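Local coordinates for transcription anti-terminator antagonist UpxZ (PDB 4EPZ), which probably antagonises transcription antitermination and so takes part in regulating capsular polysaccharide synthesis in Bacteroides uniformis, at residues N3-R8 with G60-A65; S47-Q52 with K84-D89; N71-I74 with D79-R82; N93-L98 with R106-G111; E114-E119 with E152-W157. One frame throughout, in Å; residues are numbered along the deposited sequence.

In the fold
From the N terminus, contact 1 sets the first turn of helix 5-20 on helix 56-72 and closes a loop that holds helix 32-49. Contact 2 starts within that loop, on helix 32-49, and ends beyond it on helix 80-92; the two contacts therefore cross, and they touch where Arg8 meets Leu48. Contact 3, the link from helix 56-72 to helix 80-92, falls wholly between the segments of contact 2. In series after contact 2, contact 4 folds loop 93-98 onto helix 102-115, and contact 5 joins the end of that helix to the loop after helix 138-152. Asn71, Lys84 and Glu114 connect contacts 3, 2 and 5 through polar pairs. The centres of contacts 1 and 5 lie about 27 Å apart.

Contact 1 (N3-R8 with G60-A65); sequences NSLLSR and GNLCLA
Leu5 and Leu62 meet methyl to methyl, Leu5 CD2 lying 3.7 Å from Leu62 CD1, and the two side chains cross at about a right angle. A second approach, Leu5 CG to Leu62 CD2 at 4.0 Å, shows that the isobutyl groups overlap along their branches and do not meet at one point alone. The first torsion of Leu5 is -143°, away from any staggered value, and in this unstaggered, probably somewhat strained, rotation its end still reaches helix 56-72. Leu6 is the relaxed counterpart: CG stands opposite the backbone N across the CA-CB bond (chi1 -176°), which carries CD1 to Asn61. There Leu6 CD1 rests on the carbon part of the amide side chain, 3.8 Å from Asn61 CB and 3.9 Å from Asn61 CG. The amide nitrogen of Asn61 is spent elsewhere, since ND2 donates to Glu57 O one turn back in the same helix. Just before the touching leucines, Ser4 is the N-cap of helix 5-20: Ser7 N donates to Ser4 OG over 3.0 Å, nearly straight at 164°, which is consistent with the cap steadying the first turn that presents Leu5 and Leu6. No hydrogen bond joins the two segments. The contact, burying 174 Å² in all, rests on apolar packing with no polar bond across it, the asparagine's polar end being satisfied elsewhere.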
# COMPACT_ATOMS: atom_id res chain seq x y z
N ASN A 3 8.41 -18.58 8.48
CA ASN A 3 6.97 -18.40 8.27
C ASN A 3 6.36 -17.48 9.36
O ASN A 3 5.17 -17.58 9.68
CB ASN A 3 6.26 -19.77 8.24
CG ASN A 3 4.97 -19.81 7.45
OD1 ASN A 3 4.79 -19.10 6.45
ND2 ASN A 3 4.06 -20.70 7.86
N SER A 4 7.17 -16.55 9.90
CA SER A 4 6.74 -15.58 10.90
C SER A 4 5.76 -14.58 10.30
O SER A 4 5.69 -14.44 9.08
CB SER A 4 7.94 -14.82 11.45
OG SER A 4 8.50 -13.95 10.46
N LEU A 5 5.06 -13.84 11.15
CA LEU A 5 4.15 -12.76 10.78
C LEU A 5 4.85 -11.76 9.85
O LEU A 5 4.33 -11.45 8.78
CB LEU A 5 3.74 -12.07 12.07
CG LEU A 5 2.35 -11.58 12.21
CD1 LEU A 5 1.43 -12.73 12.50
CD2 LEU A 5 2.28 -10.63 13.35
N LEU A 6 6.07 -11.32 10.23
CA LEU A 6 6.83 -10.39 9.41
C LEU A 6 7.21 -11.00 8.07
O LEU A 6 7.09 -10.30 7.05
CB LEU A 6 8.09 -9.91 10.14
CG LEU A 6 8.93 -8.84 9.40
CD1 LEU A 6 8.18 -7.50 9.27
CD2 LEU A 6 10.25 -8.63 10.12
N SER A 7 7.69 -12.28 8.05
CA SER A 7 8.06 -12.96 6.80
C SER A 7 6.86 -12.99 5.87
O SER A 7 7.01 -12.69 4.69
CB SER A 7 8.56 -14.37 7.06
OG SER A 7 9.89 -14.30 7.55
N ARG A 8 5.69 -13.36 6.41
CA ARG A 8 4.43 -13.43 5.68
C ARG A 8 4.07 -12.04 5.11
O ARG A 8 3.67 -11.92 3.96
CB ARG A 8 3.32 -13.95 6.61
CG ARG A 8 3.40 -15.45 6.94
CD ARG A 8 2.44 -15.84 8.06
NE ARG A 8 1.04 -15.69 7.66
CZ ARG A 8 0.00 -15.64 8.49
NH1 ARG A 8 0.19 -15.74 9.80
NH2 ARG A 8 -1.23 -15.47 8.02
N GLY A 60 3.28 -1.68 11.15
CA GLY A 60 3.41 -0.95 9.89
C GLY A 60 3.56 -1.88 8.70
O GLY A 60 2.92 -1.69 7.66
N ASN A 61 4.43 -2.90 8.81
CA ASN A 61 4.66 -3.84 7.71
C ASN A 61 3.41 -4.67 7.43
O ASN A 61 3.11 -4.93 6.26
CB ASN A 61 5.84 -4.74 8.03
CG ASN A 61 7.12 -4.04 7.69
OD1 ASN A 61 7.42 -3.84 6.52
ND2 ASN A 61 7.86 -3.59 8.70
N LEU A 62 2.71 -5.11 8.51
CA LEU A 62 1.46 -5.86 8.35
C LEU A 62 0.42 -5.01 7.61
O LEU A 62 -0.21 -5.47 6.64
CB LEU A 62 0.92 -6.25 9.73
CG LEU A 62 1.47 -7.50 10.40
CD1 LEU A 62 0.90 -7.60 11.83
CD2 LEU A 62 1.03 -8.78 9.62
N CYS A 63 0.22 -3.76 8.07
CA CYS A 63 -0.76 -2.86 7.46
C CYS A 63 -0.42 -2.57 6.03
O CYS A 63 -1.31 -2.53 5.19
CB CYS A 63 -0.85 -1.58 8.26
SG CYS A 63 -1.71 -1.81 9.82
N LEU A 64 0.87 -2.30 5.75
CA LEU A 64 1.26 -2.03 4.37
C LEU A 64 0.99 -3.24 3.49
O LEU A 64 0.41 -3.08 2.41
CB LEU A 64 2.72 -1.61 4.28
CG LEU A 64 3.20 -1.30 2.84
CD1 LEU A 64 2.41 -0.13 2.23
CD2 LEU A 64 4.70 -1.04 2.81
N ALA A 65 1.37 -4.45 3.96
CA ALA A 65 1.11 -5.67 3.18
C ALA A 65 -0.40 -5.83 2.87
O ALA A 65 -0.76 -6.17 1.75
CB ALA A 65 1.61 -6.91 3.92

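Contact 2 (S47-Q52 with K84-D89); sequences SLFSEQ and KQVILD. With CA (calcium ion), chain C.
The Phe49 ring is the flat group that reaches across, and Ile87 CG1 stands at its edge, close to the ring plane, 4.0 Å from Phe49 CE1. Val86 CG1 comes obliquely to the same end of the ring, 3.9 Å from Phe49 CZ, with the valine set at about a right angle to the phenylalanine. The extended first torsion of Phe49 (chi1 -179°) sends the ring out from its helix, so that CE1 and CZ do the touching; Tyr70 and Lys83 also border it. In the all-helical fold this is where helix 32-49 packs on helix 80-92, with helix 56-72 close by: Leu66 and Tyr70 of that helix touch Ile87 as well. Beyond the ring the chain leaves helix 32-49 and meets a calcium ion. The metal is bound by the backbone oxygen Gln52 O at 2.1 Å and by four waters. One of these, water 1, is a long ligand at 2.7 Å from the calcium. Water 1 donates to Glu51 OE1 over 2.7 Å and accepts from Gln52 N over 2.9 Å, which puts the Glu51 carboxylate in the second shell of the metal.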
# COMPACT_ATOMS: atom_id res chain seq x y z
N SER A 47 -5.62 -14.23 5.19
CA SER A 47 -4.99 -14.94 6.29
C SER A 47 -4.33 -13.96 7.29
O SER A 47 -4.42 -14.16 8.51
CB SER A 47 -3.96 -15.93 5.76
OG SER A 47 -3.30 -16.60 6.82
N LEU A 48 -3.67 -12.91 6.79
CA LEU A 48 -2.97 -11.95 7.64
C LEU A 48 -3.88 -10.90 8.29
O LEU A 48 -3.51 -10.30 9.30
CB LEU A 48 -1.91 -11.24 6.79
CG LEU A 48 -0.58 -11.99 6.60
CD1 LEU A 48 0.32 -11.25 5.60
CD2 LEU A 48 0.21 -12.12 7.94
N PHE A 49 -5.06 -10.67 7.70
CA PHE A 49 -5.98 -9.63 8.16
C PHE A 49 -6.33 -9.68 9.67
O PHE A 49 -6.36 -8.62 10.29
CB PHE A 49 -7.27 -9.68 7.33
CG PHE A 49 -8.26 -8.61 7.74
CD1 PHE A 49 -8.03 -7.27 7.42
CD2 PHE A 49 -9.42 -8.94 8.44
CE1 PHE A 49 -8.96 -6.28 7.78
CE2 PHE A 49 -10.35 -7.95 8.80
CZ PHE A 49 -10.10 -6.63 8.49
N SER A 50 -6.52 -10.87 10.25
CA SER A 50 -6.90 -11.01 11.66
C SER A 50 -5.71 -10.82 12.63
O SER A 50 -5.94 -10.74 13.85
CB SER A 50 -7.57 -12.35 11.92
OG SER A 50 -6.71 -13.45 11.65
N GLU A 51 -4.47 -10.75 12.12
CA GLU A 51 -3.27 -10.60 12.94
C GLU A 51 -3.17 -9.16 13.42
O GLU A 51 -3.47 -8.23 12.65
CB GLU A 51 -2.01 -11.03 12.18
CG GLU A 51 -2.07 -12.49 11.71
CD GLU A 51 -1.93 -13.57 12.77
OE1 GLU A 51 -1.51 -13.25 13.91
OE2 GLU A 51 -2.17 -14.75 12.44
N GLN A 52 -2.79 -9.00 14.69
CA GLN A 52 -2.63 -7.70 15.35
C GLN A 52 -1.26 -7.63 15.98
O GLN A 52 -0.80 -8.61 16.55
CB GLN A 52 -3.72 -7.47 16.43
CG GLN A 52 -5.18 -7.73 16.00
CD GLN A 52 -5.59 -6.97 14.76
OE1 GLN A 52 -5.37 -5.76 14.63
NE2 GLN A 52 -6.20 -7.67 13.81
N LYS A 84 -10.47 -2.59 4.14
CA LYS A 84 -9.47 -1.55 3.90
C LYS A 84 -9.60 -0.43 4.92
O LYS A 84 -8.58 0.07 5.40
CB LYS A 84 -9.55 -1.01 2.47
CG LYS A 84 -9.00 -2.04 1.50
CD LYS A 84 -8.58 -1.42 0.19
CE LYS A 84 -9.74 -0.98 -0.66
NZ LYS A 84 -9.28 -0.42 -1.96
N GLN A 85 -10.82 -0.09 5.34
CA GLN A 85 -11.01 0.96 6.34
C GLN A 85 -10.50 0.51 7.69
O GLN A 85 -9.90 1.31 8.40
CB GLN A 85 -12.46 1.42 6.41
CG GLN A 85 -12.85 2.10 5.07
CD GLN A 85 -13.93 3.08 5.34
OE1 GLN A 85 -14.96 2.73 5.91
NE2 GLN A 85 -13.68 4.33 5.05
N VAL A 86 -10.69 -0.80 8.04
CA VAL A 86 -10.09 -1.31 9.29
C VAL A 86 -8.55 -1.10 9.26
O VAL A 86 -7.95 -0.67 10.24
CB VAL A 86 -10.47 -2.81 9.50
CG1 VAL A 86 -9.73 -3.41 10.71
CG2 VAL A 86 -11.99 -2.98 9.63
N ILE A 87 -7.91 -1.41 8.12
CA ILE A 87 -6.47 -1.28 7.95
C ILE A 87 -6.05 0.17 8.02
O ILE A 87 -5.07 0.51 8.72
CB ILE A 87 -6.05 -1.93 6.60
CG1 ILE A 87 -6.33 -3.44 6.66
CG2 ILE A 87 -4.56 -1.68 6.36
CD1 ILE A 87 -6.52 -4.02 5.22
N LEU A 88 -6.78 1.05 7.33
CA LEU A 88 -6.48 2.48 7.40
C LEU A 88 -6.53 3.00 8.84
O LEU A 88 -5.64 3.75 9.26
CB LEU A 88 -7.45 3.27 6.53
CG LEU A 88 -7.21 3.14 5.05
CD1 LEU A 88 -8.46 3.56 4.28
CD2 LEU A 88 -5.95 3.92 4.58
N ASP A 89 -7.53 2.55 9.61
CA ASP A 89 -7.65 2.98 11.01
C ASP A 89 -6.43 2.51 11.81
O ASP A 89 -5.85 3.30 12.59
CB ASP A 89 -8.95 2.42 11.60
CG ASP A 89 -9.22 2.92 12.98
OD1 ASP A 89 -9.46 4.14 13.13
OD2 ASP A 89 -9.23 2.10 13.92
CA CA C . -0.51 -10.29 17.81
O HOH W 1 -1.96 -11.50 15.92
O HOH W 2 0.53 -12.47 17.53
O HOH W 3 0.41 -10.15 15.64
O HOH W 4 1.62 -9.89 18.16

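Contact 3 (N71-I74 with D79-R82); sequences NATI and DKER
The link between helix 56-72 and helix 80-92 is drawn together by Lys80, in the first turn of the second helix, whose side chain points back to Thr73, the residue at which the first helix has ended. The lysine leaves its backbone extended through CG and CD and then bends at chi3 (78°), which turns the ammonium group toward the end of helix 56-72. Lys80 NZ lies 2.9 Å from Thr73 O, but the angle is poor for a hydrogen bond. The hydrogen bonds of NZ go to Tyr75 O and Tyr70 O, on the linking chain and the last turn of helix 56-72. Thr73 CG2 packs 3.9 Å from Lys80 NZ, while the threonine hydroxyl OG1 is bonded to Asn38 O in helix 32-49. At the start of helix 80-92, Arg82 grips Asp79 side-on in a salt bridge: Arg82 NE donates to Asp79 OD1 over 2.7 Å at 161°, and Arg82 NH2 to Asp79 OD2 over 2.7 Å at 163°. Both bonds lie close to the guanidinium plane, with the carboxylate tilted against it. The buried ammonium group of Lys80 thus sits among backbone carbonyl oxygens near a helix C terminus, where the partial negative charge would be expected to stabilise its positive form without a carboxylate among these partners.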
# COMPACT_ATOMS: atom_id res chain seq x y z
N ASN A 71 -5.43 -4.00 -2.54
CA ASN A 71 -5.48 -3.15 -3.73
C ASN A 71 -5.01 -3.90 -4.95
O ASN A 71 -5.50 -3.62 -6.04
CB ASN A 71 -4.66 -1.88 -3.57
CG ASN A 71 -5.49 -0.79 -2.95
OD1 ASN A 71 -6.42 -0.24 -3.58
ND2 ASN A 71 -5.32 -0.60 -1.65
N ALA A 72 -4.05 -4.83 -4.79
CA ALA A 72 -3.47 -5.58 -5.91
C ALA A 72 -4.45 -6.60 -6.51
O ALA A 72 -4.53 -6.73 -7.74
CB ALA A 72 -2.21 -6.30 -5.48
N THR A 73 -5.13 -7.37 -5.66
CA THR A 73 -6.00 -8.46 -6.15
C THR A 73 -7.27 -7.92 -6.81
O THR A 73 -7.89 -6.99 -6.29
CB THR A 73 -6.32 -9.48 -5.04
OG1 THR A 73 -7.04 -10.57 -5.64
CG2 THR A 73 -7.14 -8.89 -3.86
N ILE A 74 -7.70 -8.58 -7.92
CA ILE A 74 -8.94 -8.22 -8.63
C ILE A 74 -10.16 -8.70 -7.85
O ILE A 74 -11.27 -8.22 -8.08
CB ILE A 74 -8.98 -8.81 -10.07
CG1 ILE A 74 -8.80 -10.36 -10.04
CG2 ILE A 74 -7.97 -8.11 -10.96
CD1 ILE A 74 -9.25 -11.16 -11.28
N ASP A 79 -16.69 -7.34 0.92
CA ASP A 79 -16.26 -6.89 2.25
C ASP A 79 -14.88 -6.23 2.20
O ASP A 79 -14.36 -5.78 3.23
CB ASP A 79 -16.23 -8.09 3.21
CG ASP A 79 -16.37 -7.74 4.68
OD1 ASP A 79 -17.17 -6.81 5.01
OD2 ASP A 79 -15.70 -8.41 5.51
N LYS A 80 -14.24 -6.22 1.01
CA LYS A 80 -12.88 -5.68 0.89
C LYS A 80 -12.80 -4.19 1.27
O LYS A 80 -11.86 -3.78 1.97
CB LYS A 80 -12.36 -5.90 -0.53
CG LYS A 80 -10.84 -5.77 -0.62
CD LYS A 80 -10.30 -6.42 -1.90
CE LYS A 80 -10.50 -5.55 -3.11
NZ LYS A 80 -9.82 -6.13 -4.31
N GLU A 81 -13.79 -3.38 0.84
CA GLU A 81 -13.78 -1.94 1.18
C GLU A 81 -13.86 -1.74 2.70
O GLU A 81 -13.12 -0.93 3.26
CB GLU A 81 -14.90 -1.18 0.47
CG GLU A 81 -14.69 -1.11 -1.04
CD GLU A 81 -13.37 -0.53 -1.52
OE1 GLU A 81 -12.96 0.53 -1.00
OE2 GLU A 81 -12.72 -1.18 -2.38
N ARG A 82 -14.75 -2.50 3.37
CA ARG A 82 -14.84 -2.42 4.83
C ARG A 82 -13.47 -2.80 5.46
O ARG A 82 -12.98 -2.12 6.36
CB ARG A 82 -15.94 -3.35 5.34
CG ARG A 82 -16.13 -3.26 6.88
CD ARG A 82 -17.02 -4.37 7.43
NE ARG A 82 -16.39 -5.68 7.29
CZ ARG A 82 -15.42 -6.16 8.06
NH1 ARG A 82 -14.99 -5.46 9.10
NH2 ARG A 82 -14.90 -7.36 7.82

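Contact 4 (N93-L98 with R106-G111); sequences NIMSQL and RLLTWG
Met95 and Leu108 slant across each other, the selenomethionine of the crystallised protein laying its SE and CE against one branch of the leucine. Met95 CE is 3.7 Å from Leu108 CD2, and Met95 SE is 3.8 Å from the same methyl, so the selenium and the terminal methyl share one partner. The conformation explains the reach: CG is directed opposite to the backbone N (chi1 -172°), and bends at chi2 (72°) and chi3 (84°) curl the end of the chain onto helix 102-115. There Met95 CE also touches Leu107, 3.9 Å from its backbone C and 4.0 Å from Leu107 CB, and thus rests between two successive residues of the helix, partly on backbone. Leu98 and Leu107 form a second pair, perpendicular to each other, and meet through single methyls: Leu98 CD1 approaches Leu107 CD1 to 3.5 Å, a tight apolar contact. All four touching residues are buried, and together the two segments bury 195 Å². Segment 93-98 itself has a short turn of helical backbone angles, in which Gln97 N donates to Ile94 O over 2.9 Å. Lys104, at the start of helix 102-115, bonds Leu98 O and so ties the loop a second time. Leu107 then packs on Leu64 of helix 56-72, while Leu108 touches Leu120, Ala124 and Leu127 of helix 118-129, which places the loop against a helix that also packs on helices 56-72, 118-129 and, through Thr109, 138-152.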
# COMPACT_ATOMS: atom_id res chain seq x y z
N ASN A 93 -3.49 5.01 13.62
CA ASN A 93 -3.12 4.83 15.03
C ASN A 93 -1.62 4.69 15.26
O ASN A 93 -1.19 4.84 16.41
CB ASN A 93 -3.83 3.61 15.62
CG ASN A 93 -5.31 3.82 15.81
OD1 ASN A 93 -5.83 4.95 15.77
ND2 ASN A 93 -6.02 2.73 15.97
N ILE A 94 -0.83 4.38 14.22
CA ILE A 94 0.62 4.25 14.46
C ILE A 94 1.45 5.28 13.68
O ILE A 94 2.64 5.39 13.95
CB ILE A 94 1.12 2.80 14.12
CG1 ILE A 94 0.98 2.47 12.61
CG2 ILE A 94 0.46 1.77 15.04
CD1 ILE A 94 1.70 1.23 12.13
N MSE A 95 0.86 5.96 12.66
CA MSE A 95 1.65 6.81 11.75
C MSE A 95 2.58 7.79 12.46
O MSE A 95 3.77 7.84 12.12
CB MSE A 95 0.72 7.58 10.77
CG MSE A 95 1.47 8.32 9.70
SE MSE A 95 2.20 7.03 8.46
CE MSE A 95 0.67 6.83 7.40
N SER A 96 2.08 8.52 13.49
CA SER A 96 2.89 9.54 14.18
C SER A 96 4.08 8.92 14.97
O SER A 96 5.06 9.62 15.25
CB SER A 96 2.00 10.38 15.10
OG SER A 96 1.47 9.60 16.16
N GLN A 97 4.03 7.63 15.26
CA GLN A 97 5.12 6.97 16.00
C GLN A 97 6.21 6.41 15.09
O GLN A 97 7.29 6.08 15.56
CB GLN A 97 4.54 5.84 16.83
CG GLN A 97 3.61 6.32 17.97
CD GLN A 97 3.02 5.10 18.64
OE1 GLN A 97 3.71 4.36 19.35
NE2 GLN A 97 1.76 4.79 18.34
N LEU A 98 5.91 6.23 13.80
CA LEU A 98 6.91 5.65 12.93
C LEU A 98 8.01 6.63 12.58
O LEU A 98 7.73 7.77 12.20
CB LEU A 98 6.25 5.14 11.63
CG LEU A 98 5.42 3.87 11.75
CD1 LEU A 98 4.56 3.67 10.50
CD2 LEU A 98 6.32 2.65 11.95
N ARG A 106 5.75 4.61 2.07
CA ARG A 106 4.78 3.72 1.40
C ARG A 106 3.42 3.76 2.12
O ARG A 106 2.40 3.82 1.45
CB ARG A 106 5.33 2.29 1.32
CG ARG A 106 6.50 2.24 0.31
CD ARG A 106 7.25 0.95 0.46
NE ARG A 106 8.06 0.67 -0.75
CZ ARG A 106 8.90 -0.36 -0.86
NH1 ARG A 106 9.09 -1.18 0.17
NH2 ARG A 106 9.58 -0.55 -1.98
N LEU A 107 3.42 3.81 3.45
CA LEU A 107 2.15 3.85 4.18
C LEU A 107 1.44 5.20 3.92
O LEU A 107 0.22 5.25 3.76
CB LEU A 107 2.38 3.67 5.68
CG LEU A 107 2.66 2.24 6.12
CD1 LEU A 107 3.22 2.26 7.56
CD2 LEU A 107 1.37 1.40 6.12
N LEU A 108 2.21 6.29 3.93
CA LEU A 108 1.61 7.61 3.66
C LEU A 108 1.03 7.65 2.26
O LEU A 108 -0.08 8.16 2.09
CB LEU A 108 2.63 8.75 3.79
CG LEU A 108 3.16 9.08 5.19
CD1 LEU A 108 4.48 9.84 5.07
CD2 LEU A 108 2.11 9.92 5.98
N THR A 109 1.73 7.05 1.26
CA THR A 109 1.28 7.10 -0.12
C THR A 109 0.03 6.23 -0.31
O THR A 109 -0.96 6.68 -0.89
CB THR A 109 2.44 6.70 -1.05
OG1 THR A 109 3.49 7.63 -0.81
CG2 THR A 109 2.02 6.73 -2.51
N TRP A 110 0.10 4.97 0.13
CA TRP A 110 -1.07 4.08 0.04
C TRP A 110 -2.25 4.59 0.86
O TRP A 110 -3.39 4.50 0.41
CB TRP A 110 -0.69 2.66 0.46
CG TRP A 110 -0.02 1.95 -0.66
CD1 TRP A 110 1.32 1.80 -0.85
CD2 TRP A 110 -0.65 1.50 -1.87
NE1 TRP A 110 1.57 1.18 -2.05
CE2 TRP A 110 0.37 1.00 -2.71
CE3 TRP A 110 -1.99 1.39 -2.29
CZ2 TRP A 110 0.10 0.43 -3.96
CZ3 TRP A 110 -2.25 0.82 -3.53
CH2 TRP A 110 -1.22 0.38 -4.36
N GLY A 111 -1.98 5.14 2.04
CA GLY A 111 -3.04 5.70 2.88
C GLY A 111 -3.69 6.89 2.20
O GLY A 111 -4.93 6.99 2.14

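Contact 5 (E114-E119 with E152-W157); sequences ETYDEE and ENQYPW
Tyr116 is overlapped by the whole side chain of Gln154, which runs over one face of the ring with its methylene and amide groups. Gln154 CG sits 3.5 Å from the Tyr116 ring centroid and only 10° off the ring normal, a CH-pi contact. The amide carries on past the ring toward the tyrosine's CB, where Gln154 NE2 is 3.3 Å from Tyr116 CB. Amide and ring planes are 10° apart and, with Gln154 CD 3.4 Å from Tyr116 CD1, stacked. The extended chain of Gln154, starting with CG opposite the backbone N (chi1 177°), runs along the ring face in the direction opposite to the tyrosine side chain. Gln154 CG also lies over the centre of the Tyr155 ring, 3.7 Å above its plane, and Trp157 CZ2 lies over the opposite face, toward its rim. At the edge of the Tyr116 ring, water 5 donates to Tyr116 OH over 2.7 Å and to Asn153 O over 3.2 Å, bridging the segments; the hydroxyl is also hydrogen-bonded to Phe150 O, and Tyr112 meets the ring edge-to-face. Tyr116 itself sits in the break between two helices, with positive phi. The break is shaped by an ST turn, in which Asp117 N donates to Thr115 OG1 over 3.0 Å, and by Asp117 as N-cap of helix 118-129, its OD1 accepting from Glu119 N. With no direct hydrogen bond between the segments, this surface contact depends on CH-pi and amide-on-ring stacking and on one shared water; the hydroxyl's partners would hold that end in place, and the face-on overlap with Gln154 would limit ring rotation.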
# COMPACT_ATOMS: atom_id res chain seq x y z
N GLU A 114 -6.24 5.94 -0.59
CA GLU A 114 -7.53 5.44 -0.09
C GLU A 114 -8.40 6.53 0.50
O GLU A 114 -9.62 6.34 0.57
CB GLU A 114 -7.31 4.40 1.00
CG GLU A 114 -6.77 3.08 0.47
CD GLU A 114 -7.75 2.23 -0.32
OE1 GLU A 114 -8.98 2.42 -0.17
OE2 GLU A 114 -7.28 1.38 -1.11
N THR A 115 -7.81 7.63 0.93
CA THR A 115 -8.53 8.68 1.66
C THR A 115 -8.58 10.02 0.98
O THR A 115 -9.50 10.82 1.29
CB THR A 115 -7.82 8.90 3.02
OG1 THR A 115 -6.45 9.30 2.78
CG2 THR A 115 -7.82 7.63 3.91
N TYR A 116 -7.54 10.33 0.16
CA TYR A 116 -7.27 11.65 -0.39
C TYR A 116 -7.20 12.66 0.78
O TYR A 116 -7.65 13.80 0.66
CB TYR A 116 -8.25 12.05 -1.50
CG TYR A 116 -7.81 11.38 -2.77
CD1 TYR A 116 -6.73 11.88 -3.50
CD2 TYR A 116 -8.35 10.17 -3.17
CE1 TYR A 116 -6.22 11.19 -4.59
CE2 TYR A 116 -7.87 9.49 -4.29
CZ TYR A 116 -6.78 10.00 -4.98
OH TYR A 116 -6.30 9.37 -6.10
N ASP A 117 -6.62 12.21 1.93
CA ASP A 117 -6.36 13.06 3.09
C ASP A 117 -5.14 13.91 2.73
O ASP A 117 -4.02 13.39 2.66
CB ASP A 117 -6.13 12.20 4.33
CG ASP A 117 -5.74 12.92 5.60
OD1 ASP A 117 -5.62 14.17 5.57
OD2 ASP A 117 -5.67 12.26 6.64
N GLU A 118 -5.34 15.24 2.54
CA GLU A 118 -4.25 16.13 2.12
C GLU A 118 -3.10 16.18 3.16
O GLU A 118 -1.96 16.44 2.78
CB GLU A 118 -4.79 17.52 1.79
CG GLU A 118 -5.65 17.54 0.53
CD GLU A 118 -5.05 17.09 -0.80
OE1 GLU A 118 -3.81 16.93 -0.89
OE2 GLU A 118 -5.83 16.89 -1.76
N GLU A 119 -3.37 15.86 4.43
CA GLU A 119 -2.30 15.84 5.43
C GLU A 119 -1.33 14.70 5.16
O GLU A 119 -0.13 14.83 5.44
CB GLU A 119 -2.86 15.71 6.86
CG GLU A 119 -3.71 16.89 7.29
CD GLU A 119 -4.26 16.83 8.71
OE1 GLU A 119 -4.34 15.72 9.29
OE2 GLU A 119 -4.64 17.90 9.23
N GLU A 152 -2.79 12.82 -9.44
CA GLU A 152 -3.33 13.18 -10.76
C GLU A 152 -4.64 12.46 -11.13
O GLU A 152 -5.36 12.91 -12.04
CB GLU A 152 -2.28 12.88 -11.81
CG GLU A 152 -1.08 13.81 -11.72
CD GLU A 152 -0.03 13.58 -12.79
OE1 GLU A 152 -0.19 12.64 -13.60
OE2 GLU A 152 0.97 14.34 -12.80
N ASN A 153 -4.93 11.32 -10.49
CA ASN A 153 -6.10 10.51 -10.85
C ASN A 153 -7.15 10.46 -9.74
O ASN A 153 -7.97 9.53 -9.70
CB ASN A 153 -5.66 9.11 -11.22
CG ASN A 153 -4.85 9.12 -12.49
OD1 ASN A 153 -5.29 9.65 -13.52
ND2 ASN A 153 -3.65 8.61 -12.43
N GLN A 154 -7.23 11.52 -8.94
CA GLN A 154 -8.21 11.55 -7.87
C GLN A 154 -9.62 11.43 -8.42
O GLN A 154 -10.43 10.67 -7.87
CB GLN A 154 -8.07 12.81 -7.03
CG GLN A 154 -9.15 12.92 -5.91
CD GLN A 154 -8.86 14.03 -4.94
OE1 GLN A 154 -8.00 14.91 -5.17
NE2 GLN A 154 -9.59 14.03 -3.84
N TYR A 155 -9.92 12.18 -9.49
CA TYR A 155 -11.28 12.25 -10.00
C TYR A 155 -11.39 11.68 -11.43
O TYR A 155 -10.88 12.30 -12.35
CB TYR A 155 -11.75 13.71 -9.96
CG TYR A 155 -11.86 14.27 -8.56
CD1 TYR A 155 -12.78 13.76 -7.64
CD2 TYR A 155 -11.14 15.41 -8.19
CE1 TYR A 155 -12.91 14.31 -6.36
CE2 TYR A 155 -11.24 15.95 -6.89
CZ TYR A 155 -12.16 15.42 -6.00
OH TYR A 155 -12.33 15.99 -4.75
N PRO A 156 -12.07 10.52 -11.61
CA PRO A 156 -12.21 9.94 -12.97
C PRO A 156 -12.91 10.88 -13.93
O PRO A 156 -12.61 10.86 -15.13
CB PRO A 156 -13.06 8.68 -12.74
CG PRO A 156 -12.86 8.34 -11.32
CD PRO A 156 -12.72 9.66 -10.60
N TRP A 157 -13.82 11.73 -13.40
CA TRP A 157 -14.56 12.67 -14.24
C TRP A 157 -13.65 13.80 -14.78
O TRP A 157 -14.07 14.52 -15.70
CB TRP A 157 -15.77 13.24 -13.47
CG TRP A 157 -15.47 13.71 -12.08
CD1 TRP A 157 -15.73 13.05 -10.92
CD2 TRP A 157 -15.01 15.03 -11.69
NE1 TRP A 157 -15.44 13.84 -9.84
CE2 TRP A 157 -14.97 15.06 -10.28
CE3 TRP A 157 -14.57 16.17 -12.40
CZ2 TRP A 157 -14.52 16.18 -9.56
CZ3 TRP A 157 -14.11 17.27 -11.69
CH2 TRP A 157 -14.10 17.27 -10.28
O HOH W 5 -6.97 7.31 -7.64